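Local atomic coordinates of succinate-semialdehyde dehydrogenase (Synechococcus sp., PDB entry 4ITA), a protein that probably catalyses the NADP-dependent oxidation of succinic semialdehyde to succinate, as a member of the aldehyde dehydrogenase family. Residues V92-Y96 with F140-P145; S421-F427 with E438-A442; A57-E61 with I171-A175. All blocks are in the same frame, centred on the assembly; numbering follows the deposited sequence.

Contact 1: residues V92-Y96 with F140-P145; sequences VCRYY and FRFAAP. With NDP (NADPH dihydro-nicotinamide-adenine-dinucleotide phosphate), chain C.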
loop_
_atom_site.group_PDB
_atom_site.type_symbol
_atom_site.label_atom_id
_atom_site.label_comp_id
_atom_site.label_asym_id
_atom_site.label_seq_id
_atom_site.Cartn_x
_atom_site.Cartn_y
_atom_site.Cartn_z
ATOM N N VAL A 92 -18.518 -8.393 11.468
ATOM C CA VAL A 92 -17.124 -7.975 11.300
ATOM C C VAL A 92 -16.588 -7.333 12.588
ATOM O O VAL A 92 -15.400 -7.443 12.894
ATOM C CB VAL A 92 -16.904 -7.080 10.035
ATOM C CG1 VAL A 92 -17.609 -5.732 10.183
ATOM C CG2 VAL A 92 -15.415 -6.917 9.753
ATOM N N CYS A 93 -17.464 -6.691 13.362
ATOM C CA CYS A 93 -17.072 -6.204 14.684
ATOM C C CYS A 93 -16.618 -7.369 15.555
ATOM O O CYS A 93 -15.559 -7.319 16.186
ATOM C CB CYS A 93 -18.228 -5.466 15.362
ATOM S SG CYS A 93 -18.589 -3.851 14.643
ATOM N N ARG A 94 -17.411 -8.432 15.566
ATOM C CA ARG A 94 -17.069 -9.603 16.373
ATOM C C ARG A 94 -15.812 -10.302 15.857
ATOM O O ARG A 94 -14.994 -10.769 16.649
ATOM C CB ARG A 94 -18.242 -10.583 16.443
ATOM C CG ARG A 94 -19.408 -10.021 17.217
ATOM C CD ARG A 94 -20.377 -11.089 17.710
ATOM N NE ARG A 94 -21.481 -10.479 18.448
ATOM C CZ ARG A 94 -21.397 -10.085 19.713
ATOM N NH1 ARG A 94 -20.260 -10.242 20.377
ATOM N NH2 ARG A 94 -22.440 -9.523 20.313
ATOM N N TYR A 95 -15.640 -10.356 14.539
ATOM C CA TYR A 95 -14.450 -10.961 13.951
ATOM C C TYR A 95 -13.164 -10.321 14.477
ATOM O O TYR A 95 -12.246 -11.015 14.930
ATOM C CB TYR A 95 -14.505 -10.889 12.426
ATOM C CG TYR A 95 -13.302 -11.517 11.766
ATOM C CD1 TYR A 95 -13.216 -12.893 11.604
ATOM C CD2 TYR A 95 -12.243 -10.735 11.313
ATOM C CE1 TYR A 95 -12.112 -13.470 11.005
ATOM C CE2 TYR A 95 -11.140 -11.305 10.706
ATOM C CZ TYR A 95 -11.074 -12.671 10.560
ATOM O OH TYR A 95 -9.968 -13.235 9.959
ATOM N N TYR A 96 -13.088 -8.993 14.436
ATOM C CA TYR A 96 -11.886 -8.331 14.926
ATOM C C TYR A 96 -11.787 -8.301 16.454
ATOM O O TYR A 96 -10.688 -8.334 16.998
ATOM C CB TYR A 96 -11.686 -6.961 14.268
ATOM C CG TYR A 96 -11.249 -7.143 12.835
ATOM C CD1 TYR A 96 -10.007 -7.697 12.540
ATOM C CD2 TYR A 96 -12.089 -6.822 11.776
ATOM C CE1 TYR A 96 -9.597 -7.893 11.228
ATOM C CE2 TYR A 96 -11.685 -7.014 10.457
ATOM C CZ TYR A 96 -10.443 -7.553 10.197
ATOM O OH TYR A 96 -10.043 -7.751 8.902
ATOM N N PHE A 140 -18.254 -0.379 8.803
ATOM C CA PHE A 140 -17.770 -1.308 9.812
ATOM C C PHE A 140 -16.636 -2.191 9.309
ATOM O O PHE A 140 -15.755 -2.562 10.085
ATOM C CB PHE A 140 -18.923 -2.102 10.426
ATOM C CG PHE A 140 -19.746 -1.284 11.379
ATOM C CD1 PHE A 140 -19.284 -1.028 12.665
ATOM C CD2 PHE A 140 -20.954 -0.731 10.984
ATOM C CE1 PHE A 140 -20.021 -0.254 13.547
ATOM C CE2 PHE A 140 -21.699 0.047 11.856
ATOM C CZ PHE A 140 -21.232 0.281 13.148
ATOM N N ARG A 141 -16.622 -2.477 8.011
ATOM C CA ARG A 141 -15.527 -3.217 7.392
ATOM C C ARG A 141 -14.167 -2.560 7.665
ATOM O O ARG A 141 -13.191 -3.256 7.969
ATOM C CB ARG A 141 -15.763 -3.366 5.881
ATOM C CG ARG A 141 -14.672 -4.126 5.154
ATOM C CD ARG A 141 -15.027 -4.350 3.686
ATOM N NE ARG A 141 -14.917 -3.132 2.891
ATOM C CZ ARG A 141 -14.983 -3.100 1.562
ATOM N NH1 ARG A 141 -15.181 -4.220 0.879
ATOM N NH2 ARG A 141 -14.871 -1.946 0.915
ATOM N N PHE A 142 -14.085 -1.235 7.549
ATOM C CA PHE A 142 -12.817 -0.576 7.855
ATOM C C PHE A 142 -12.722 -0.211 9.340
ATOM O O PHE A 142 -11.635 -0.242 9.920
ATOM C CB PHE A 142 -12.564 0.661 6.964
ATOM C CG PHE A 142 -13.098 1.932 7.543
ATOM C CD1 PHE A 142 -12.360 2.662 8.463
ATOM C CD2 PHE A 142 -14.356 2.384 7.190
ATOM C CE1 PHE A 142 -12.871 3.818 9.028
ATOM C CE2 PHE A 142 -14.878 3.541 7.745
ATOM C CZ PHE A 142 -14.139 4.252 8.674
ATOM N N ALA A 143 -13.845 0.142 9.956
ATOM C CA ALA A 143 -13.794 0.697 11.309
ATOM C C ALA A 143 -13.455 -0.334 12.377
ATOM O O ALA A 143 -12.696 -0.046 13.299
ATOM C CB ALA A 143 -15.090 1.423 11.665
ATOM N N ALA A 144 -14.010 -1.538 12.261
ATOM C CA ALA A 144 -13.723 -2.580 13.245
ATOM C C ALA A 144 -12.212 -2.871 13.387
ATOM O O ALA A 144 -11.689 -2.805 14.495
ATOM C CB ALA A 144 -14.539 -3.855 12.958
ATOM N N PRO A 145 -11.494 -3.152 12.278
ATOM C CA PRO A 145 -10.053 -3.377 12.465
ATOM C C PRO A 145 -9.287 -2.116 12.850
ATOM O O PRO A 145 -8.324 -2.218 13.617
ATOM C CB PRO A 145 -9.592 -3.913 11.100
ATOM C CG PRO A 145 -10.613 -3.426 10.128
ATOM C CD PRO A 145 -11.913 -3.413 10.887
HETATM P PA NDP C . -18.520 7.913 -5.798
HETATM O O1A NDP C . -17.072 7.626 -6.070
HETATM O O2A NDP C . -19.234 8.975 -6.587
HETATM O O5B NDP C . -18.676 8.291 -4.251
HETATM C C5B NDP C . -18.086 7.503 -3.210
HETATM C C4B NDP C . -17.569 8.394 -2.084
HETATM O O4B NDP C . -16.500 9.200 -2.587
HETATM C C3B NDP C . -18.607 9.382 -1.564
HETATM O O3B NDP C . -18.346 9.634 -0.176
HETATM C C2B NDP C . -18.308 10.635 -2.366
HETATM O O2B NDP C . -18.730 11.833 -1.730
HETATM C C1B NDP C . -16.805 10.579 -2.369
HETATM N N9A NDP C . -16.153 11.315 -3.463
HETATM C C8A NDP C . -16.550 11.438 -4.746
HETATM N N7A NDP C . -15.647 12.166 -5.445
HETATM C C5A NDP C . -14.652 12.491 -4.604
HETATM C C6A NDP C . -13.389 13.243 -4.673
HETATM N N6A NDP C . -13.000 13.801 -5.836
HETATM N N1A NDP C . -12.659 13.339 -3.545
HETATM C C2A NDP C . -13.034 12.782 -2.386
HETATM N N3A NDP C . -14.174 12.089 -2.244
HETATM C C4A NDP C . -14.992 11.922 -3.302
HETATM O O3 NDP C . -19.225 6.453 -5.925
HETATM P PN NDP C . -20.688 5.958 -6.429
HETATM O O1N NDP C . -21.141 6.714 -7.659
HETATM O O2N NDP C . -21.571 5.873 -5.215
HETATM O O5D NDP C . -20.344 4.456 -6.897
HETATM C C5D NDP C . -19.938 3.480 -5.947
HETATM C C4D NDP C . -18.688 2.775 -6.441
HETATM O O4D NDP C . -18.048 2.099 -5.349
HETATM C C3D NDP C . -18.979 1.709 -7.479
HETATM O O3D NDP C . -18.009 1.767 -8.531
HETATM C C2D NDP C . -18.874 0.443 -6.651
HETATM O O2D NDP C . -18.612 -0.684 -7.488
HETATM C C1D NDP C . -17.707 0.767 -5.740
HETATM N N1N NDP C . -17.694 -0.151 -4.593
HETATM C C2N NDP C . -16.552 -0.751 -4.217
HETATM C C3N NDP C . -16.597 -1.932 -3.477
HETATM C C7N NDP C . -15.345 -2.614 -3.013
HETATM O O7N NDP C . -15.291 -3.003 -1.848
HETATM N N7N NDP C . -14.333 -2.787 -3.859
HETATM C C4N NDP C . -17.916 -2.577 -3.126
HETATM C C5N NDP C . -18.978 -1.579 -3.166
HETATM C C6N NDP C . -18.823 -0.406 -3.900
HETATM P P2B NDP C . -20.075 12.593 -2.171
HETATM O O1X NDP C . -20.081 13.779 -1.251
HETATM O O2X NDP C . -19.903 12.974 -3.623
HETATM O O3X NDP C . -21.235 11.673 -1.935
#
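With CG turned back beside its own backbone N (chi1 -73°), Tyr-96 lays its ring flat over Pro-145. In Arg-141 a fully extended start, CG opposite the backbone N, followed by a bend at the third torsion carries the guanidinium off to the cofactor. Pro-145 CB stands almost on the ring normal, 3.7 Å from the Tyr-96 ring centroid, a CH-pi contact, while its CD reaches the ring at Tyr-96 CD2 (3.5 Å). Tyr-95 CD2 sits over the opposite face, so the phenol is sandwiched, and its OH is hydrogen-bonded to Gly-440 O. Beside this, Ala-144 CB presses into the turn of the other helix, 3.7 Å from Val-92 O. Cys-93 SG comes obliquely to the Phe-140 ring, 3.5 Å from CD1, a sulfur-aromatic contact. Val-92 CG1 touches the carbonyl O of Phe-140 at 3.7 Å. On the far flank, Arg-141 NH1 and NH2 each donate to NADPH O7N at 3.0 Å (N-H...O 147°); two bonds on this one oxygen, at the guanidinium edge and near its plane, hold it and probably limit turning of the carboxamide. The axes of the two short segments run at 25°. Helix 137-149 is the connection of a beta-alpha-beta crossover between parallel strands 115-129 and 152-156, and this face belongs to the Rossmann-type cofactor domain of aldehyde dehydrogenases, with Arg-141 in the NADPH pocket.

Contact 2: residues S421-F427 with E438-A442; sequences SDPRLPF and ELGLA. With EDO (1,2-ethanediol), chain R.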
loop_
_atom_site.group_PDB
_atom_site.type_symbol
_atom_site.label_atom_id
_atom_site.label_comp_id
_atom_site.label_asym_id
_atom_site.label_seq_id
_atom_site.Cartn_x
_atom_site.Cartn_y
_atom_site.Cartn_z
ATOM N N SER A 421 -18.406 -11.107 0.124
ATOM C CA SER A 421 -17.399 -10.777 1.122
ATOM C C SER A 421 -17.704 -11.514 2.429
ATOM O O SER A 421 -18.859 -11.796 2.755
ATOM C CB SER A 421 -17.305 -9.270 1.333
ATOM O OG SER A 421 -18.556 -8.729 1.694
ATOM N N ASP A 422 -16.651 -11.841 3.164
ATOM C CA ASP A 422 -16.741 -12.652 4.368
ATOM C C ASP A 422 -15.603 -12.153 5.244
ATOM O O ASP A 422 -14.467 -12.134 4.792
ATOM C CB ASP A 422 -16.512 -14.119 3.979
ATOM C CG ASP A 422 -16.634 -15.092 5.149
ATOM O OD1 ASP A 422 -16.303 -14.736 6.298
ATOM O OD2 ASP A 422 -17.042 -16.248 4.903
ATOM N N PRO A 423 -15.885 -11.754 6.498
ATOM C CA PRO A 423 -14.801 -11.246 7.353
ATOM C C PRO A 423 -13.597 -12.186 7.479
ATOM O O PRO A 423 -12.486 -11.739 7.748
ATOM C CB PRO A 423 -15.482 -11.081 8.718
ATOM C CG PRO A 423 -16.922 -10.886 8.401
ATOM C CD PRO A 423 -17.193 -11.725 7.180
ATOM N N ARG A 424 -13.817 -13.482 7.278
ATOM C CA ARG A 424 -12.764 -14.476 7.456
ATOM C C ARG A 424 -11.724 -14.504 6.334
ATOM O O ARG A 424 -10.660 -15.103 6.487
ATOM C CB ARG A 424 -13.380 -15.870 7.605
ATOM C CG ARG A 424 -14.236 -16.030 8.859
ATOM C CD ARG A 424 -14.983 -17.355 8.848
ATOM N NE ARG A 424 -15.958 -17.410 7.764
ATOM C CZ ARG A 424 -16.796 -18.421 7.561
ATOM N NH1 ARG A 424 -16.778 -19.470 8.372
ATOM N NH2 ARG A 424 -17.646 -18.380 6.547
ATOM N N LEU A 425 -12.034 -13.866 5.207
ATOM C CA LEU A 425 -11.190 -13.935 4.009
ATOM C C LEU A 425 -10.922 -12.523 3.494
ATOM O O LEU A 425 -11.834 -11.706 3.450
ATOM C CB LEU A 425 -11.891 -14.750 2.910
ATOM C CG LEU A 425 -11.835 -16.291 2.913
ATOM C CD1 LEU A 425 -10.427 -16.797 2.675
ATOM C CD2 LEU A 425 -12.394 -16.915 4.168
ATOM N N PRO A 426 -9.670 -12.225 3.106
ATOM C CA PRO A 426 -9.392 -10.875 2.594
ATOM C C PRO A 426 -10.175 -10.556 1.316
ATOM O O PRO A 426 -10.619 -11.459 0.594
ATOM C CB PRO A 426 -7.882 -10.893 2.331
ATOM C CG PRO A 426 -7.361 -12.009 3.212
ATOM C CD PRO A 426 -8.448 -13.040 3.212
ATOM N N PHE A 427 -10.359 -9.266 1.061
ATOM C CA PHE A 427 -11.224 -8.793 -0.011
ATOM C C PHE A 427 -10.650 -7.531 -0.631
ATOM O O PHE A 427 -10.420 -6.543 0.060
ATOM C CB PHE A 427 -12.623 -8.491 0.544
ATOM C CG PHE A 427 -13.623 -8.067 -0.500
ATOM C CD1 PHE A 427 -14.486 -8.992 -1.061
ATOM C CD2 PHE A 427 -13.711 -6.742 -0.909
ATOM C CE1 PHE A 427 -15.408 -8.607 -2.021
ATOM C CE2 PHE A 427 -14.629 -6.348 -1.868
ATOM C CZ PHE A 427 -15.480 -7.281 -2.422
ATOM N N GLU A 438 -9.030 -5.573 2.421
ATOM C CA GLU A 438 -9.776 -5.475 3.665
ATOM C C GLU A 438 -10.071 -6.888 4.145
ATOM O O GLU A 438 -9.887 -7.846 3.394
ATOM C CB GLU A 438 -11.099 -4.733 3.447
ATOM C CG GLU A 438 -10.970 -3.265 3.074
ATOM C CD GLU A 438 -10.744 -2.374 4.275
ATOM O OE1 GLU A 438 -10.113 -2.834 5.256
ATOM O OE2 GLU A 438 -11.210 -1.215 4.229
ATOM N N LEU A 439 -10.527 -7.006 5.390
ATOM C CA LEU A 439 -10.978 -8.272 5.982
ATOM C C LEU A 439 -9.851 -9.284 6.212
ATOM O O LEU A 439 -8.698 -9.042 5.840
ATOM C CB LEU A 439 -12.136 -8.880 5.180
ATOM C CG LEU A 439 -13.329 -7.936 5.013
ATOM C CD1 LEU A 439 -14.439 -8.605 4.223
ATOM C CD2 LEU A 439 -13.837 -7.461 6.371
ATOM N N GLY A 440 -10.171 -10.397 6.867
ATOM C CA GLY A 440 -9.145 -11.347 7.267
ATOM C C GLY A 440 -8.023 -10.696 8.065
ATOM O O GLY A 440 -8.213 -9.693 8.758
ATOM N N LEU A 441 -6.834 -11.272 7.969
ATOM C CA LEU A 441 -5.660 -10.696 8.600
ATOM C C LEU A 441 -5.316 -9.357 7.953
ATOM O O LEU A 441 -4.924 -8.399 8.633
ATOM C CB LEU A 441 -4.481 -11.665 8.484
ATOM C CG LEU A 441 -3.122 -11.140 8.951
ATOM C CD1 LEU A 441 -3.161 -10.826 10.426
ATOM C CD2 LEU A 441 -2.020 -12.151 8.650
ATOM N N ALA A 442 -5.464 -9.292 6.632
ATOM C CA ALA A 442 -5.081 -8.103 5.880
ATOM C C ALA A 442 -5.718 -6.825 6.410
ATOM O O ALA A 442 -5.054 -5.795 6.512
ATOM C CB ALA A 442 -5.420 -8.282 4.401
HETATM C C1 EDO R . -20.591 -6.219 -0.657
HETATM O O1 EDO R . -20.230 -7.383 0.090
HETATM C C2 EDO R . -19.324 -5.522 -1.134
HETATM O O2 EDO R . -18.573 -5.052 -0.004
#
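Phe-427 and Glu-438 pair through their main chains as a single antiparallel, hydrogen-bonded bridge. Phe-427 N donates to Glu-438 O at 2.8 Å, and Glu-438 N returns a bond to Phe-427 O at 2.9 Å, the straighter of the two (N-H...O 162°). Glu-438 O is also approached by Pro-426 CA at 3.2 Å in a CA-H...O contact. Two residues on from Glu-438, Gly-440 N donates to Pro-423 O at 2.8 Å, tilted from the carbonyl plane. A CB on Gly-440 would run into Pro-426 CD, and the positive phi of the residue (53°) suits glycine as well. Leu-439 turns toward 421-427: with CG opposite the carbonyl carbon (chi1 -56°), its CD1 lies 3.6 Å from Asp-422 O, and CB sits against Leu-425 O.

The loop opposite is stiffened from within. A type I turn from Asp-422 to Leu-425 is closed by Leu-425 N donating to Asp-422 O at 3.0 Å, and Asp-422 OD1 takes the N-H of Arg-424 from above the carboxylate plane, an Asx turn. The guanidinium holds the same carboxylate side-on in a salt bridge: Arg-424 NE donates to OD1, and Arg-424 NH2 reaches Asp-422 OD2 at 2.8 Å through the syn lone pair. OD1 therefore serves two donors. Ser-421 O accepts from Lys-88 NZ, and Ser-421 OG donates at 2.7 Å to O1 of an ethanediol, probably from the crystallisation liquor, that also bonds Trp-137 NE1.

Thr-452 of the second subunit is hydrogen-bonded to Pro-426 O, and Phe-427 touches the NADPH. Leu-439 rests on helices 79-103 and 137-149, while Phe-427 and Glu-438 pack toward strand 227-230; the pairing lies near helix 440-445, next to the subunit interface.

Contact 3: residues A57-E61 with I171-A175; sequences AAILE and ILEAA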
loop_
_atom_site.group_PDB
_atom_site.type_symbol
_atom_site.label_atom_id
_atom_site.label_comp_id
_atom_site.label_asym_id
_atom_site.label_seq_id
_atom_site.Cartn_x
_atom_site.Cartn_y
_atom_site.Cartn_z
ATOM N N ALA A 57 -21.323 -4.469 18.286
ATOM C CA ALA A 57 -21.983 -5.625 17.677
ATOM C C ALA A 57 -23.346 -5.882 18.308
ATOM O O ALA A 57 -24.331 -6.098 17.607
ATOM C CB ALA A 57 -21.110 -6.865 17.777
ATOM N N ALA A 58 -23.409 -5.856 19.639
ATOM C CA ALA A 58 -24.674 -6.109 20.334
ATOM C C ALA A 58 -25.732 -5.049 20.021
ATOM O O ALA A 58 -26.921 -5.362 19.902
ATOM C CB ALA A 58 -24.450 -6.237 21.839
ATOM N N ILE A 59 -25.309 -3.794 19.877
ATOM C CA ILE A 59 -26.223 -2.726 19.486
ATOM C C ILE A 59 -26.785 -2.981 18.083
ATOM O O ILE A 59 -27.995 -2.891 17.857
ATOM C CB ILE A 59 -25.533 -1.348 19.556
ATOM C CG1 ILE A 59 -25.251 -0.974 21.015
ATOM C CG2 ILE A 59 -26.395 -0.287 18.889
ATOM C CD1 ILE A 59 -24.262 0.168 21.190
ATOM N N LEU A 60 -25.911 -3.318 17.144
ATOM C CA LEU A 60 -26.339 -3.658 15.787
ATOM C C LEU A 60 -27.279 -4.864 15.757
ATOM O O LEU A 60 -28.256 -4.885 15.004
ATOM C CB LEU A 60 -25.112 -3.934 14.915
ATOM C CG LEU A 60 -24.309 -2.696 14.512
ATOM C CD1 LEU A 60 -22.883 -3.088 14.174
ATOM C CD2 LEU A 60 -24.962 -1.999 13.323
ATOM N N GLU A 61 -26.982 -5.866 16.580
ATOM C CA GLU A 61 -27.792 -7.085 16.654
ATOM C C GLU A 61 -29.171 -6.845 17.258
ATOM O O GLU A 61 -30.152 -7.484 16.869
ATOM C CB GLU A 61 -27.046 -8.175 17.430
ATOM C CG GLU A 61 -25.852 -8.751 16.668
ATOM C CD GLU A 61 -24.764 -9.319 17.579
ATOM O OE1 GLU A 61 -24.926 -9.302 18.814
ATOM O OE2 GLU A 61 -23.734 -9.774 17.047
ATOM N N ILE A 171 -23.697 4.698 17.321
ATOM C CA ILE A 171 -23.513 3.322 17.776
ATOM C C ILE A 171 -22.189 3.197 18.516
ATOM O O ILE A 171 -22.117 2.609 19.592
ATOM C CB ILE A 171 -23.536 2.331 16.586
ATOM C CG1 ILE A 171 -24.962 2.212 16.042
ATOM C CG2 ILE A 171 -23.024 0.959 17.015
ATOM C CD1 ILE A 171 -25.037 1.579 14.662
ATOM N N LEU A 172 -21.138 3.771 17.947
ATOM C CA LEU A 172 -19.809 3.653 18.534
ATOM C C LEU A 172 -19.686 4.437 19.849
ATOM O O LEU A 172 -19.001 3.990 20.780
ATOM C CB LEU A 172 -18.728 4.026 17.515
ATOM C CG LEU A 172 -18.687 3.079 16.313
ATOM C CD1 LEU A 172 -17.761 3.627 15.240
ATOM C CD2 LEU A 172 -18.242 1.687 16.712
ATOM N N GLU A 173 -20.373 5.575 19.943
ATOM C CA GLU A 173 -20.450 6.309 21.206
ATOM C C GLU A 173 -21.167 5.487 22.272
ATOM O O GLU A 173 -20.699 5.388 23.416
ATOM C CB GLU A 173 -21.160 7.652 20.999
ATOM C CG GLU A 173 -21.182 8.561 22.235
ATOM C CD GLU A 173 -22.106 8.083 23.346
ATOM O OE1 GLU A 173 -23.251 7.667 23.060
ATOM O OE2 GLU A 173 -21.667 8.094 24.516
ATOM N N ALA A 174 -22.331 4.941 21.916
ATOM C CA ALA A 174 -23.120 4.150 22.859
ATOM C C ALA A 174 -22.362 2.907 23.294
ATOM O O ALA A 174 -22.535 2.442 24.420
ATOM C CB ALA A 174 -24.464 3.775 22.256
ATOM N N ALA A 175 -21.515 2.381 22.414
ATOM C CA ALA A 175 -20.734 1.190 22.722
ATOM C C ALA A 175 -19.650 1.458 23.760
ATOM O O ALA A 175 -19.191 0.533 24.442
ATOM C CB ALA A 175 -20.111 0.635 21.462
#
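Ile-59 and Ile-171 mark the closest backbone approach of two helices that cross steeply, their N-to-C directions 123° apart and their short axes 9.7 Å from each other. The CA atoms of this pair stand 6.8 Å apart, and no hydrogen bond joins the segments, so the contact rests on van der Waals packing, in part against the main chain. In Ile-59 the CG1 branch folds beside its backbone N (chi1 -69°) and continues nearly extended, which pushes CD1 deep against the other helix. There CD1 lies 3.6 Å from Ile-171 O and 3.7 Å from Ala-175 N, over the backbone hydrogen bond those two atoms make with each other, and it is flanked by Ala-174 CB at 3.8 Å. The small alanine side chains probably let the methyl come that near to the main chain. The shorter branch, Ile-59 CG2, is 4.1 Å from Ile-171 CG1, the two isoleucines lying alongside and each pointing past the other. Leu-60 approaches the far end of Ile-171 crosswise, with Leu-60 CD2 3.8 Å from Ile-171 CD1. Replacing Ile-59 with an alanine would probably leave Ala-174 and the backbone around Ala-175 without their apolar neighbour and open a gap beside Ile-171. Around the pair, Phe-67 of helix 64-75 touches both isoleucines, and Phe-136 touches Leu-60 and Ile-171. Asn-55 ND2, one turn earlier in helix 46-62, is hydrogen-bonded to Ala-175 O. Helix 46-62 thus leans across helix 162-175, which links strands 152-156 and 182-185 of the sheet.

From the N terminus, helix 46-62 supplies residues 57-61 and helix 79-103 supplies 92-96; the chain then returns through 140-145, closing contact 1, and through 171-175, closing contact 3. Contact 1 is nested within the long loop of contact 3, whereas contact 2 opens only after both and closes a short loop of ten residues. Contacts 1 and 3 meet directly: Arg-94 NE forms a salt bridge with Glu-61 OE2, and Phe-140 packs on Leu-60. On its other side, contact 1 is tied to contact 2 by the Tyr-96 to Gly-440 hydrogen bond, with Tyr-95 on Pro-423 beside it. Contacts 2 and 3 do not touch, so helices 79-103 and 137-149 form the bridge between them.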